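Local coordinates for putative glycyl-glycine endopeptidase lytM (Ruminococcus gnavus, PDB 3NYY), which is probably a metalloendopeptidase of the M23 family, a group whose members include enzymes that cut peptide bonds in bacterial cell walls, at residues 142-148 and 190-196; 171-177 and 216-222; 103-107 and 138-142; 88-94 and 240-246. All coordinates share one frame. Residues are numbered along the deposited sequence.

Interaction 1: residues 142-148 and 190-196; sequences VVSMTDG and VKAGDLL
Segments 142-148 and 190-196 run antiparallel: the first leaves strand 141-143 for strand 148-153; the second leaves strand 189-190 through a type II beta turn, Lys191 to Asp194, and enters strand 195-198. Val143 faces Leu195 as a non-hydrogen-bonded pair (CA-CA 4.4 Å), and Gly148 faces Val190 as a hydrogen-bonded pair (CA-CA 5.3 Å). Gly193, at phi 95° and psi -13°, holds the turn position that suits glycine; Asp194 N closes the turn on Lys191 O (2.9 Å). This Val-x-x-Gly-Asp turn is consistent with the Hybrid clan, which includes the M23 family.

Backbone hydrogen bonds join Leu196 N to Val142 O (2.8 Å), Ser144 N to Asp194 O (2.9 Å), Gly193 N to Ser144 O (2.8 Å), Gly148 N to Val190 O (3.0 Å) and Val190 N to Gly148 O (2.9 Å). Side-chain bonds follow: Asp147 (chi1 m) OD1 accepts from backbone Ala192 N (2.9 Å), Asp147 OD2 forms a salt bridge with Lys191 NZ (3.2 Å), and Asp194 OD2 accepts from Lys191 N (2.9 Å). Van der Waals contacts add Leu196 CD1 3.7 Å from Ser144 CA and Val143 CG1 4.2 Å from Leu195 CA.

Ser144, Thr146, Val190 and Leu196 pack on Ile165 of strand 162-166; Val142 and Leu196 reach Tyr175 of strand 172-178, and Met145, a selenomethionine, reaches Leu219 of strand 216-225.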
# COMPACT_ATOMS: atom_id res chain seq x y z
N VAL A 142 4.29 -15.53 -10.26
CA VAL A 142 2.99 -14.92 -10.52
C VAL A 142 2.18 -15.97 -11.26
O VAL A 142 2.62 -16.49 -12.29
CB VAL A 142 3.14 -13.62 -11.32
CG1 VAL A 142 1.77 -13.09 -11.71
CG2 VAL A 142 3.94 -12.56 -10.46
N VAL A 143 1.02 -16.32 -10.70
CA VAL A 143 0.13 -17.30 -11.26
C VAL A 143 -1.19 -16.66 -11.64
O VAL A 143 -1.59 -15.61 -11.12
CB VAL A 143 -0.13 -18.46 -10.30
CG1 VAL A 143 1.19 -19.15 -9.95
CG2 VAL A 143 -0.90 -18.02 -9.04
N SER A 144 -1.88 -17.29 -12.58
CA SER A 144 -3.13 -16.76 -13.10
C SER A 144 -4.21 -16.92 -12.05
O SER A 144 -4.43 -18.01 -11.52
CB SER A 144 -3.57 -17.53 -14.34
OG SER A 144 -4.71 -16.90 -14.97
N MSE A 145 -4.92 -15.86 -11.78
CA MSE A 145 -6.01 -15.90 -10.80
C MSE A 145 -7.18 -16.72 -11.31
O MSE A 145 -7.97 -17.22 -10.51
CB MSE A 145 -6.45 -14.48 -10.47
CG MSE A 145 -5.37 -13.66 -9.72
SE MSE A 145 -5.86 -11.79 -9.52
CE MSE A 145 -7.15 -11.98 -8.16
N THR A 146 -7.32 -16.79 -12.63
CA THR A 146 -8.48 -17.35 -13.33
C THR A 146 -8.07 -18.32 -14.42
O THR A 146 -6.93 -18.32 -14.88
CB THR A 146 -9.28 -16.21 -14.04
OG1 THR A 146 -8.52 -15.71 -15.15
CG2 THR A 146 -9.59 -15.03 -13.03
N ASP A 147 -9.02 -19.13 -14.87
CA ASP A 147 -8.86 -19.79 -16.13
C ASP A 147 -8.91 -18.69 -17.19
O ASP A 147 -9.36 -17.57 -16.92
CB ASP A 147 -10.03 -20.74 -16.39
CG ASP A 147 -10.01 -21.99 -15.54
OD1 ASP A 147 -9.07 -22.27 -14.79
OD2 ASP A 147 -11.00 -22.76 -15.68
N GLY A 148 -8.50 -19.02 -18.39
CA GLY A 148 -8.69 -18.10 -19.50
C GLY A 148 -7.80 -18.35 -20.67
O GLY A 148 -7.35 -19.50 -20.88
N VAL A 190 -5.04 -21.11 -20.35
CA VAL A 190 -4.46 -21.24 -19.02
C VAL A 190 -5.56 -21.70 -18.04
O VAL A 190 -6.76 -21.41 -18.23
CB VAL A 190 -3.77 -19.94 -18.49
CG1 VAL A 190 -2.55 -19.60 -19.39
CG2 VAL A 190 -4.72 -18.80 -18.35
N LYS A 191 -5.13 -22.42 -17.01
CA LYS A 191 -5.95 -22.74 -15.87
C LYS A 191 -5.51 -21.88 -14.70
O LYS A 191 -4.32 -21.53 -14.55
CB LYS A 191 -5.84 -24.23 -15.49
CG LYS A 191 -6.42 -25.19 -16.54
CD LYS A 191 -7.91 -25.08 -16.68
CE LYS A 191 -8.63 -25.72 -15.49
NZ LYS A 191 -10.10 -25.86 -15.77
N ALA A 192 -6.48 -21.52 -13.85
CA ALA A 192 -6.16 -20.79 -12.62
C ALA A 192 -5.10 -21.53 -11.83
O ALA A 192 -5.15 -22.77 -11.69
CB ALA A 192 -7.43 -20.60 -11.80
N GLY A 193 -4.11 -20.79 -11.37
CA GLY A 193 -2.95 -21.35 -10.67
C GLY A 193 -1.73 -21.63 -11.54
O GLY A 193 -0.64 -21.83 -11.01
N ASP A 194 -1.91 -21.59 -12.86
CA ASP A 194 -0.77 -21.78 -13.78
C ASP A 194 0.20 -20.61 -13.70
O ASP A 194 -0.22 -19.47 -13.62
CB ASP A 194 -1.21 -21.90 -15.24
CG ASP A 194 -1.89 -23.22 -15.57
OD1 ASP A 194 -1.90 -24.14 -14.73
OD2 ASP A 194 -2.42 -23.32 -16.69
N LEU A 195 1.48 -20.93 -13.82
CA LEU A 195 2.50 -19.90 -13.86
C LEU A 195 2.34 -18.99 -15.06
O LEU A 195 2.19 -19.47 -16.19
CB LEU A 195 3.87 -20.58 -13.91
CG LEU A 195 5.06 -19.64 -13.74
CD1 LEU A 195 5.19 -19.04 -12.32
CD2 LEU A 195 6.37 -20.33 -14.14
N LEU A 196 2.36 -17.68 -14.81
CA LEU A 196 2.42 -16.67 -15.87
C LEU A 196 3.82 -16.07 -16.03
O LEU A 196 4.15 -15.60 -17.13
CB LEU A 196 1.41 -15.54 -15.62
CG LEU A 196 -0.06 -15.94 -15.61
CD1 LEU A 196 -1.00 -14.70 -15.32
CD2 LEU A 196 -0.47 -16.72 -16.91

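Interaction 2: residues 171-177 and 216-222; sequences AYFYYAH and HLHLGIY
The His-x-His motif of M23 peptidases, His216-Leu217-His218, lies on strand 216-225 of the M23 domain's antiparallel sheet. In this family its second histidine is usually a zinc ligand; here His218 ND1 hydrogen-bonds Asp129 OD1. Strands 172-176 and 216-222 run antiparallel, axes 4.6 Å apart at 162°, with Tyr172-Tyr222, Tyr174-Gly220 and Ala176-His218 as hydrogen-bonded pairs. Phe173-Ile221 and Tyr175-Leu219 alternate as non-hydrogen-bonded pairs.

The bonds are Tyr172 N to Tyr222 O and Tyr222 N to Tyr172 O (both 2.9 Å), Tyr174 N to Gly220 O (2.8 Å), Gly220 N to Tyr174 O and Ala176 N to His218 O (both 2.9 Å) and, weakly, His218 N to Ala176 O (3.4 Å).

On the face with His218, Tyr174 (chi1 t) receives the edge of Tyr222 (chi1 m) in an offset edge-to-face pair, centroids 6.0 Å apart; a side chain at Gly220 would clash with Tyr222 CE1. The face with Phe173, Tyr175, Leu219 and Ile221 is mainly apolar, though Tyr175 OH hydrogen-bonds Met145 N: Leu219 CD1 sits over the Tyr175 ring (4.0 Å to its centroid, CH-pi), and Ile221 CD1 is 3.7 Å from Phe173 CE2.

At the corner, His177 ND1 hydrogen-bonds Ser202 O; at the partner strand's start, His216 ND1 hydrogen-bonds Pro214 O. Water 2 lies 2.7 Å from His216 NE2 and accepts weakly from His177 NE2 (3.2 Å).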
# COMPACT_ATOMS: atom_id res chain seq x y z
N ALA A 171 -13.85 -10.81 -18.14
CA ALA A 171 -12.90 -9.81 -17.68
C ALA A 171 -11.49 -10.08 -18.21
O ALA A 171 -11.12 -11.20 -18.52
CB ALA A 171 -12.87 -9.73 -16.14
N TYR A 172 -10.73 -9.00 -18.32
CA TYR A 172 -9.33 -9.06 -18.73
C TYR A 172 -8.49 -8.81 -17.48
O TYR A 172 -8.58 -7.74 -16.86
CB TYR A 172 -9.08 -7.98 -19.77
CG TYR A 172 -7.66 -7.89 -20.28
CD1 TYR A 172 -6.76 -7.08 -19.67
CD2 TYR A 172 -7.27 -8.51 -21.45
CE1 TYR A 172 -5.45 -6.95 -20.12
CE2 TYR A 172 -5.96 -8.37 -21.92
CZ TYR A 172 -5.08 -7.57 -21.27
OH TYR A 172 -3.78 -7.40 -21.72
N PHE A 173 -7.67 -9.79 -17.11
CA PHE A 173 -6.76 -9.69 -15.98
C PHE A 173 -5.38 -9.33 -16.49
O PHE A 173 -4.82 -10.04 -17.33
CB PHE A 173 -6.76 -11.02 -15.21
CG PHE A 173 -8.00 -11.22 -14.39
CD1 PHE A 173 -9.22 -11.55 -14.96
CD2 PHE A 173 -7.94 -11.03 -13.02
CE1 PHE A 173 -10.38 -11.66 -14.15
CE2 PHE A 173 -9.04 -11.16 -12.22
CZ PHE A 173 -10.28 -11.47 -12.78
N TYR A 174 -4.82 -8.24 -15.96
CA TYR A 174 -3.61 -7.63 -16.44
C TYR A 174 -2.52 -7.76 -15.42
O TYR A 174 -2.73 -7.33 -14.30
CB TYR A 174 -3.92 -6.15 -16.72
CG TYR A 174 -2.78 -5.25 -17.14
CD1 TYR A 174 -2.15 -5.43 -18.37
CD2 TYR A 174 -2.34 -4.21 -16.34
CE1 TYR A 174 -1.12 -4.56 -18.74
CE2 TYR A 174 -1.34 -3.36 -16.74
CZ TYR A 174 -0.74 -3.54 -17.94
OH TYR A 174 0.30 -2.70 -18.35
N TYR A 175 -1.38 -8.34 -15.81
CA TYR A 175 -0.27 -8.62 -14.89
C TYR A 175 0.95 -7.93 -15.47
O TYR A 175 1.40 -8.26 -16.58
CB TYR A 175 -0.01 -10.12 -14.77
CG TYR A 175 -1.20 -10.94 -14.33
CD1 TYR A 175 -2.20 -11.31 -15.24
CD2 TYR A 175 -1.28 -11.44 -13.03
CE1 TYR A 175 -3.29 -12.08 -14.87
CE2 TYR A 175 -2.36 -12.22 -12.65
CZ TYR A 175 -3.38 -12.54 -13.56
OH TYR A 175 -4.48 -13.29 -13.10
N ALA A 176 1.52 -6.98 -14.73
CA ALA A 176 2.58 -6.10 -15.24
C ALA A 176 3.84 -6.03 -14.36
O ALA A 176 3.85 -6.44 -13.19
CB ALA A 176 2.02 -4.68 -15.50
N HIS A 177 4.91 -5.57 -15.02
CA HIS A 177 6.27 -5.37 -14.46
C HIS A 177 7.02 -6.66 -14.19
O HIS A 177 8.01 -6.64 -13.43
CB HIS A 177 6.24 -4.47 -13.22
CG HIS A 177 5.50 -3.20 -13.44
ND1 HIS A 177 5.88 -2.29 -14.41
CD2 HIS A 177 4.36 -2.71 -12.89
CE1 HIS A 177 5.01 -1.29 -14.43
NE2 HIS A 177 4.08 -1.52 -13.53
N HIS A 216 7.40 -5.40 -7.67
CA HIS A 216 6.01 -5.56 -7.37
C HIS A 216 5.28 -6.10 -8.56
O HIS A 216 5.74 -5.98 -9.72
CB HIS A 216 5.39 -4.21 -6.97
CG HIS A 216 5.21 -3.23 -8.09
ND1 HIS A 216 6.26 -2.60 -8.73
CD2 HIS A 216 4.08 -2.77 -8.67
CE1 HIS A 216 5.76 -1.82 -9.69
NE2 HIS A 216 4.44 -1.88 -9.65
N LEU A 217 4.14 -6.72 -8.28
CA LEU A 217 3.20 -7.08 -9.35
C LEU A 217 2.14 -5.99 -9.43
O LEU A 217 1.47 -5.70 -8.43
CB LEU A 217 2.44 -8.37 -9.03
CG LEU A 217 1.33 -8.72 -10.01
CD1 LEU A 217 1.82 -8.97 -11.51
CD2 LEU A 217 0.53 -9.95 -9.49
N HIS A 218 1.99 -5.37 -10.60
CA HIS A 218 0.82 -4.52 -10.80
C HIS A 218 -0.28 -5.39 -11.40
O HIS A 218 -0.08 -6.00 -12.47
CB HIS A 218 1.12 -3.32 -11.71
CG HIS A 218 -0.11 -2.55 -12.06
ND1 HIS A 218 -0.61 -1.55 -11.26
CD2 HIS A 218 -0.98 -2.70 -13.09
CE1 HIS A 218 -1.74 -1.10 -11.79
NE2 HIS A 218 -1.98 -1.75 -12.92
N LEU A 219 -1.43 -5.42 -10.73
CA LEU A 219 -2.62 -6.17 -11.19
C LEU A 219 -3.69 -5.18 -11.59
O LEU A 219 -4.04 -4.27 -10.82
CB LEU A 219 -3.15 -7.10 -10.11
CG LEU A 219 -4.46 -7.82 -10.56
CD1 LEU A 219 -3.96 -8.99 -11.56
CD2 LEU A 219 -5.28 -8.28 -9.39
N GLY A 220 -4.22 -5.37 -12.79
CA GLY A 220 -5.38 -4.63 -13.25
C GLY A 220 -6.47 -5.58 -13.67
O GLY A 220 -6.22 -6.71 -14.04
N ILE A 221 -7.71 -5.12 -13.55
CA ILE A 221 -8.88 -5.87 -14.09
C ILE A 221 -9.64 -4.88 -14.94
O ILE A 221 -10.01 -3.78 -14.46
CB ILE A 221 -9.78 -6.40 -12.96
CG1 ILE A 221 -8.99 -7.32 -12.06
CG2 ILE A 221 -11.01 -7.18 -13.57
CD1 ILE A 221 -9.70 -7.84 -10.79
N TYR A 222 -9.95 -5.32 -16.15
CA TYR A 222 -10.63 -4.46 -17.12
C TYR A 222 -11.88 -5.12 -17.67
O TYR A 222 -11.87 -6.32 -18.06
CB TYR A 222 -9.72 -4.11 -18.31
CG TYR A 222 -8.52 -3.27 -17.95
CD1 TYR A 222 -7.42 -3.84 -17.32
CD2 TYR A 222 -8.49 -1.90 -18.20
CE1 TYR A 222 -6.31 -3.08 -16.99
CE2 TYR A 222 -7.38 -1.13 -17.87
CZ TYR A 222 -6.30 -1.73 -17.27
OH TYR A 222 -5.19 -0.94 -16.92
O HOH W 1 5.78 -8.04 -11.57
O HOH W 2 2.86 -0.05 -10.92

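Interaction 3: residues 103-107 and 138-142; sequences TEDKI and GYYPV
Two consecutive tyrosines just before strand 141-143 of the three-stranded sheet hydrogen-bond backbone carbonyls of segment 103-107, the loop leading into strand 107-108 of the large antiparallel sheet, and so tie the two approaches together; the nearest CA atoms are those of Asp105 and Tyr140, 7.3 Å apart. Tyr139 (chi1 173°, t; chi2 78°) extends its ring so that OH donates to Glu104 O (2.7 Å) and accepts from Thr103 OG1 (2.7 Å), the threonine chi1 lying at -152°. Tyr140 takes a different well (chi1 -69°, m; chi2 85°), which brings its OH to Lys106 O (2.6 Å, a weak hydrogen bond), while Lys134 N donates to the same OH. Tyr140 CE2 also touches Ile107 CG2 (3.8 Å). Asp105 (chi1 65°, p) turns away, and its OD2 accepts from Ser99 N. Glu104, with chi1 t and chi2 p, folds back along its own loop: OE2 accepts from Lys106 N (2.9 Å) and forms a salt bridge with Lys106 NZ (3.1 Å).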
# COMPACT_ATOMS: atom_id res chain seq x y z
N THR A 103 10.91 -20.45 2.88
CA THR A 103 11.44 -19.27 2.19
C THR A 103 10.44 -18.12 2.32
O THR A 103 9.23 -18.33 2.50
CB THR A 103 11.80 -19.58 0.68
OG1 THR A 103 12.85 -18.71 0.23
CG2 THR A 103 10.62 -19.40 -0.25
N GLU A 104 10.95 -16.89 2.26
CA GLU A 104 10.11 -15.70 2.31
C GLU A 104 9.03 -15.69 1.21
O GLU A 104 9.36 -15.80 0.04
CB GLU A 104 10.99 -14.44 2.13
CG GLU A 104 10.23 -13.12 2.26
CD GLU A 104 9.61 -13.00 3.62
OE1 GLU A 104 10.36 -12.79 4.60
OE2 GLU A 104 8.38 -13.17 3.71
N ASP A 105 7.76 -15.53 1.59
CA ASP A 105 6.71 -15.35 0.59
C ASP A 105 5.78 -14.18 0.89
O ASP A 105 4.67 -14.10 0.34
CB ASP A 105 5.91 -16.66 0.40
CG ASP A 105 5.12 -17.08 1.66
OD1 ASP A 105 5.20 -16.36 2.68
OD2 ASP A 105 4.42 -18.14 1.62
N LYS A 106 6.24 -13.25 1.72
CA LYS A 106 5.38 -12.15 2.18
C LYS A 106 5.26 -11.07 1.10
O LYS A 106 6.20 -10.78 0.36
CB LYS A 106 5.87 -11.52 3.49
CG LYS A 106 5.64 -12.44 4.69
CD LYS A 106 6.49 -12.01 5.92
CE LYS A 106 6.67 -13.16 6.94
NZ LYS A 106 7.46 -14.34 6.40
N ILE A 107 4.03 -10.56 0.99
CA ILE A 107 3.73 -9.44 0.12
C ILE A 107 2.84 -8.47 0.91
O ILE A 107 2.27 -8.81 1.95
CB ILE A 107 3.04 -9.85 -1.21
CG1 ILE A 107 1.88 -10.83 -1.01
CG2 ILE A 107 4.07 -10.49 -2.17
CD1 ILE A 107 0.63 -10.27 -0.34
N GLY A 138 12.52 -11.78 -10.19
CA GLY A 138 12.72 -13.17 -10.60
C GLY A 138 12.62 -14.20 -9.49
O GLY A 138 13.14 -15.31 -9.63
N TYR A 139 11.98 -13.83 -8.38
CA TYR A 139 11.89 -14.66 -7.19
C TYR A 139 10.46 -15.10 -6.85
O TYR A 139 10.21 -16.29 -6.70
CB TYR A 139 12.53 -13.95 -6.00
CG TYR A 139 12.34 -14.66 -4.70
CD1 TYR A 139 13.11 -15.78 -4.36
CD2 TYR A 139 11.42 -14.22 -3.79
CE1 TYR A 139 12.92 -16.44 -3.15
CE2 TYR A 139 11.19 -14.87 -2.59
CZ TYR A 139 11.97 -15.98 -2.26
OH TYR A 139 11.74 -16.59 -1.05
N TYR A 140 9.54 -14.14 -6.73
CA TYR A 140 8.13 -14.45 -6.51
C TYR A 140 7.47 -14.91 -7.81
O TYR A 140 7.42 -14.15 -8.78
CB TYR A 140 7.35 -13.23 -6.00
CG TYR A 140 7.65 -12.76 -4.63
CD1 TYR A 140 8.72 -11.89 -4.40
CD2 TYR A 140 6.89 -13.19 -3.56
CE1 TYR A 140 9.01 -11.44 -3.13
CE2 TYR A 140 7.17 -12.75 -2.27
CZ TYR A 140 8.22 -11.89 -2.07
OH TYR A 140 8.46 -11.47 -0.76
N PRO A 141 6.94 -16.14 -7.85
CA PRO A 141 6.13 -16.49 -9.02
C PRO A 141 4.82 -15.69 -9.06
O PRO A 141 4.35 -15.22 -8.01
CB PRO A 141 5.82 -17.98 -8.84
CG PRO A 141 6.57 -18.40 -7.60
CD PRO A 141 6.95 -17.21 -6.85
N VAL A 142 4.29 -15.53 -10.26
CA VAL A 142 2.99 -14.92 -10.52
C VAL A 142 2.18 -15.97 -11.26
O VAL A 142 2.62 -16.49 -12.29
CB VAL A 142 3.14 -13.62 -11.32
CG1 VAL A 142 1.77 -13.09 -11.71
CG2 VAL A 142 3.94 -12.56 -10.46

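Interaction 4: residues 88-94 and 240-246; sequences WNDVKYF and YAENARI
Apolar packing joins the end of helix 77-88 to the chain after helix 235-240, just ahead of the parallel strand pair 98-99 and 247-248. At its centre, Val91 (chi1 t) sets CG1 3.8 Å from Ala241 CB, and Phe94 (chi1 t) lays CB 4.4 Å from Ala241 CB and 3.8 Å from Arg245 CG. Trp88 and Tyr240 end the two helices, and the chain after Tyr240 makes a type I beta turn, Ala241 to Ala244, closed by Ala244 N to Ala241 O (2.9 Å). At one end, the six-membered ring of Trp88 (chi1 m) points its edge at the face of Tyr240 (chi1 t), centroids 5.6 Å apart. At the other, Ile246 CB stands over the Tyr93 ring in a CH-pi contact, 4.0 Å from its centroid.

Outward, the direct hydrogen bond between the segments runs from Phe94 N to Ala244 O (2.9 Å). Arg245 NE hydrogen-bonds Ile96 O, and Arg245 NH2 hydrogen-bonds Pro97 O and Asp105 O. Water 3 donates to Trp88 O (2.7 Å) and Val91 O (2.8 Å) and accepts from Tyr240 OH (2.7 Å); water 4 bridges Phe94 O (2.7 Å) and Ile246 N (2.9 Å).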
# COMPACT_ATOMS: atom_id res chain seq x y z
N TRP A 88 -15.69 -11.14 -10.10
CA TRP A 88 -15.67 -11.93 -8.85
C TRP A 88 -15.67 -13.43 -9.08
O TRP A 88 -15.00 -14.14 -8.33
CB TRP A 88 -16.83 -11.56 -7.91
CG TRP A 88 -16.65 -10.21 -7.33
CD1 TRP A 88 -16.93 -9.04 -7.95
CD2 TRP A 88 -16.10 -9.90 -6.05
NE1 TRP A 88 -16.57 -7.98 -7.10
CE2 TRP A 88 -16.08 -8.49 -5.94
CE3 TRP A 88 -15.62 -10.66 -4.99
CZ2 TRP A 88 -15.59 -7.84 -4.81
CZ3 TRP A 88 -15.19 -9.99 -3.82
CH2 TRP A 88 -15.15 -8.61 -3.76
N ASN A 89 -16.40 -13.94 -10.07
CA ASN A 89 -16.72 -15.37 -10.10
C ASN A 89 -15.66 -16.31 -10.68
O ASN A 89 -15.73 -17.54 -10.44
CB ASN A 89 -18.07 -15.61 -10.78
CG ASN A 89 -19.24 -15.25 -9.90
OD1 ASN A 89 -19.15 -14.33 -9.08
ND2 ASN A 89 -20.33 -15.99 -10.04
N ASP A 90 -14.73 -15.76 -11.45
CA ASP A 90 -13.68 -16.56 -12.08
C ASP A 90 -12.41 -16.68 -11.24
O ASP A 90 -11.52 -17.48 -11.60
CB ASP A 90 -13.29 -16.06 -13.49
CG ASP A 90 -14.43 -16.11 -14.49
OD1 ASP A 90 -15.45 -16.84 -14.28
OD2 ASP A 90 -14.30 -15.41 -15.52
N VAL A 91 -12.29 -15.92 -10.16
CA VAL A 91 -11.08 -15.90 -9.34
C VAL A 91 -11.06 -17.11 -8.44
O VAL A 91 -11.88 -17.21 -7.49
CB VAL A 91 -10.99 -14.59 -8.55
CG1 VAL A 91 -9.83 -14.60 -7.53
CG2 VAL A 91 -10.81 -13.39 -9.59
N LYS A 92 -10.11 -17.99 -8.71
CA LYS A 92 -9.85 -19.20 -7.90
C LYS A 92 -8.66 -19.00 -6.95
O LYS A 92 -8.67 -19.52 -5.85
CB LYS A 92 -9.52 -20.38 -8.85
CG LYS A 92 -9.28 -21.68 -8.14
CD LYS A 92 -9.23 -22.90 -9.06
CE LYS A 92 -9.04 -24.14 -8.20
NZ LYS A 92 -8.69 -25.30 -9.09
N TYR A 93 -7.67 -18.21 -7.36
CA TYR A 93 -6.45 -18.00 -6.59
C TYR A 93 -6.00 -16.54 -6.55
O TYR A 93 -6.23 -15.77 -7.49
CB TYR A 93 -5.32 -18.83 -7.19
CG TYR A 93 -5.42 -20.30 -7.07
CD1 TYR A 93 -5.34 -20.92 -5.83
CD2 TYR A 93 -5.52 -21.11 -8.21
CE1 TYR A 93 -5.40 -22.29 -5.71
CE2 TYR A 93 -5.55 -22.48 -8.11
CZ TYR A 93 -5.50 -23.07 -6.86
OH TYR A 93 -5.50 -24.47 -6.73
N PHE A 94 -5.38 -16.18 -5.42
CA PHE A 94 -4.57 -14.97 -5.31
C PHE A 94 -3.41 -15.14 -6.33
O PHE A 94 -3.00 -16.25 -6.64
CB PHE A 94 -4.03 -14.94 -3.88
CG PHE A 94 -3.43 -13.61 -3.49
CD1 PHE A 94 -4.25 -12.53 -3.18
CD2 PHE A 94 -2.05 -13.47 -3.36
CE1 PHE A 94 -3.72 -11.33 -2.83
CE2 PHE A 94 -1.49 -12.24 -3.00
CZ PHE A 94 -2.32 -11.17 -2.76
N TYR A 240 -10.61 -10.96 -1.09
CA TYR A 240 -11.45 -12.16 -1.10
C TYR A 240 -10.64 -13.43 -1.40
O TYR A 240 -10.90 -14.48 -0.80
CB TYR A 240 -12.60 -11.96 -2.09
CG TYR A 240 -13.23 -13.18 -2.71
CD1 TYR A 240 -14.31 -13.80 -2.10
CD2 TYR A 240 -12.79 -13.65 -3.93
CE1 TYR A 240 -14.91 -14.90 -2.70
CE2 TYR A 240 -13.36 -14.75 -4.53
CZ TYR A 240 -14.43 -15.37 -3.90
OH TYR A 240 -15.00 -16.46 -4.50
N ALA A 241 -9.65 -13.30 -2.27
CA ALA A 241 -8.78 -14.40 -2.64
C ALA A 241 -7.52 -14.55 -1.78
O ALA A 241 -6.73 -15.44 -2.03
CB ALA A 241 -8.35 -14.22 -4.10
N GLU A 242 -7.39 -13.70 -0.75
CA GLU A 242 -6.16 -13.62 0.07
C GLU A 242 -5.72 -14.96 0.64
O GLU A 242 -4.53 -15.27 0.62
CB GLU A 242 -6.36 -12.60 1.23
CG GLU A 242 -7.34 -13.02 2.33
CD GLU A 242 -7.89 -11.84 3.13
OE1 GLU A 242 -7.28 -10.74 3.08
OE2 GLU A 242 -8.95 -12.03 3.79
N ASN A 243 -6.68 -15.72 1.14
CA ASN A 243 -6.44 -17.03 1.77
C ASN A 243 -6.48 -18.18 0.78
O ASN A 243 -6.45 -19.33 1.19
CB ASN A 243 -7.41 -17.28 2.92
CG ASN A 243 -7.22 -16.30 4.05
OD1 ASN A 243 -6.09 -15.86 4.31
ND2 ASN A 243 -8.31 -15.93 4.71
N ALA A 244 -6.54 -17.87 -0.51
CA ALA A 244 -6.50 -18.86 -1.59
C ALA A 244 -5.18 -18.73 -2.34
O ALA A 244 -5.13 -18.36 -3.52
CB ALA A 244 -7.71 -18.70 -2.52
N ARG A 245 -4.10 -19.00 -1.65
CA ARG A 245 -2.77 -18.96 -2.26
C ARG A 245 -2.34 -20.38 -2.63
O ARG A 245 -2.34 -21.29 -1.79
CB ARG A 245 -1.78 -18.28 -1.33
CG ARG A 245 -2.05 -16.79 -1.28
CD ARG A 245 -1.10 -16.00 -0.39
NE ARG A 245 0.24 -15.86 -0.96
CZ ARG A 245 1.27 -15.30 -0.33
NH1 ARG A 245 1.13 -14.82 0.91
NH2 ARG A 245 2.45 -15.22 -0.95
N ILE A 246 -2.03 -20.58 -3.90
CA ILE A 246 -1.53 -21.87 -4.37
C ILE A 246 -0.15 -22.12 -3.74
O ILE A 246 0.58 -21.17 -3.44
CB ILE A 246 -1.58 -21.95 -5.91
CG1 ILE A 246 -1.57 -23.40 -6.37
CG2 ILE A 246 -0.45 -21.19 -6.50
CD1 ILE A 246 -1.77 -23.53 -7.86
O HOH W 3 -14.56 -16.54 -7.21
O HOH W 4 -1.63 -18.01 -5.14

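From the N terminus, 88-94 opens interaction 4, which closes only at 240-246, so its loop encloses the other three contacts and joins the ends of helices 77-88 and 235-240. Within it, interaction 3 ties 103-107 to 138-142 and ends on Val142, where interaction 1 begins. Interaction 1 joins strands 141-143 and 195-198 of the three-stranded sheet; interaction 2 pairs strands 172-178 and 216-225 of the large sheet. These two cross, since 171-177 precedes 190-196 and 216-222 follows it. Hydrogen bonds link interactions 1 and 2 (Tyr175 OH to Met145 N, 2.9 Å), 1 and 4 (Met145 O to Lys92 N, 2.9 Å), and 3 and 4 (Arg245 NH2 to Asp105 O, 2.8 Å).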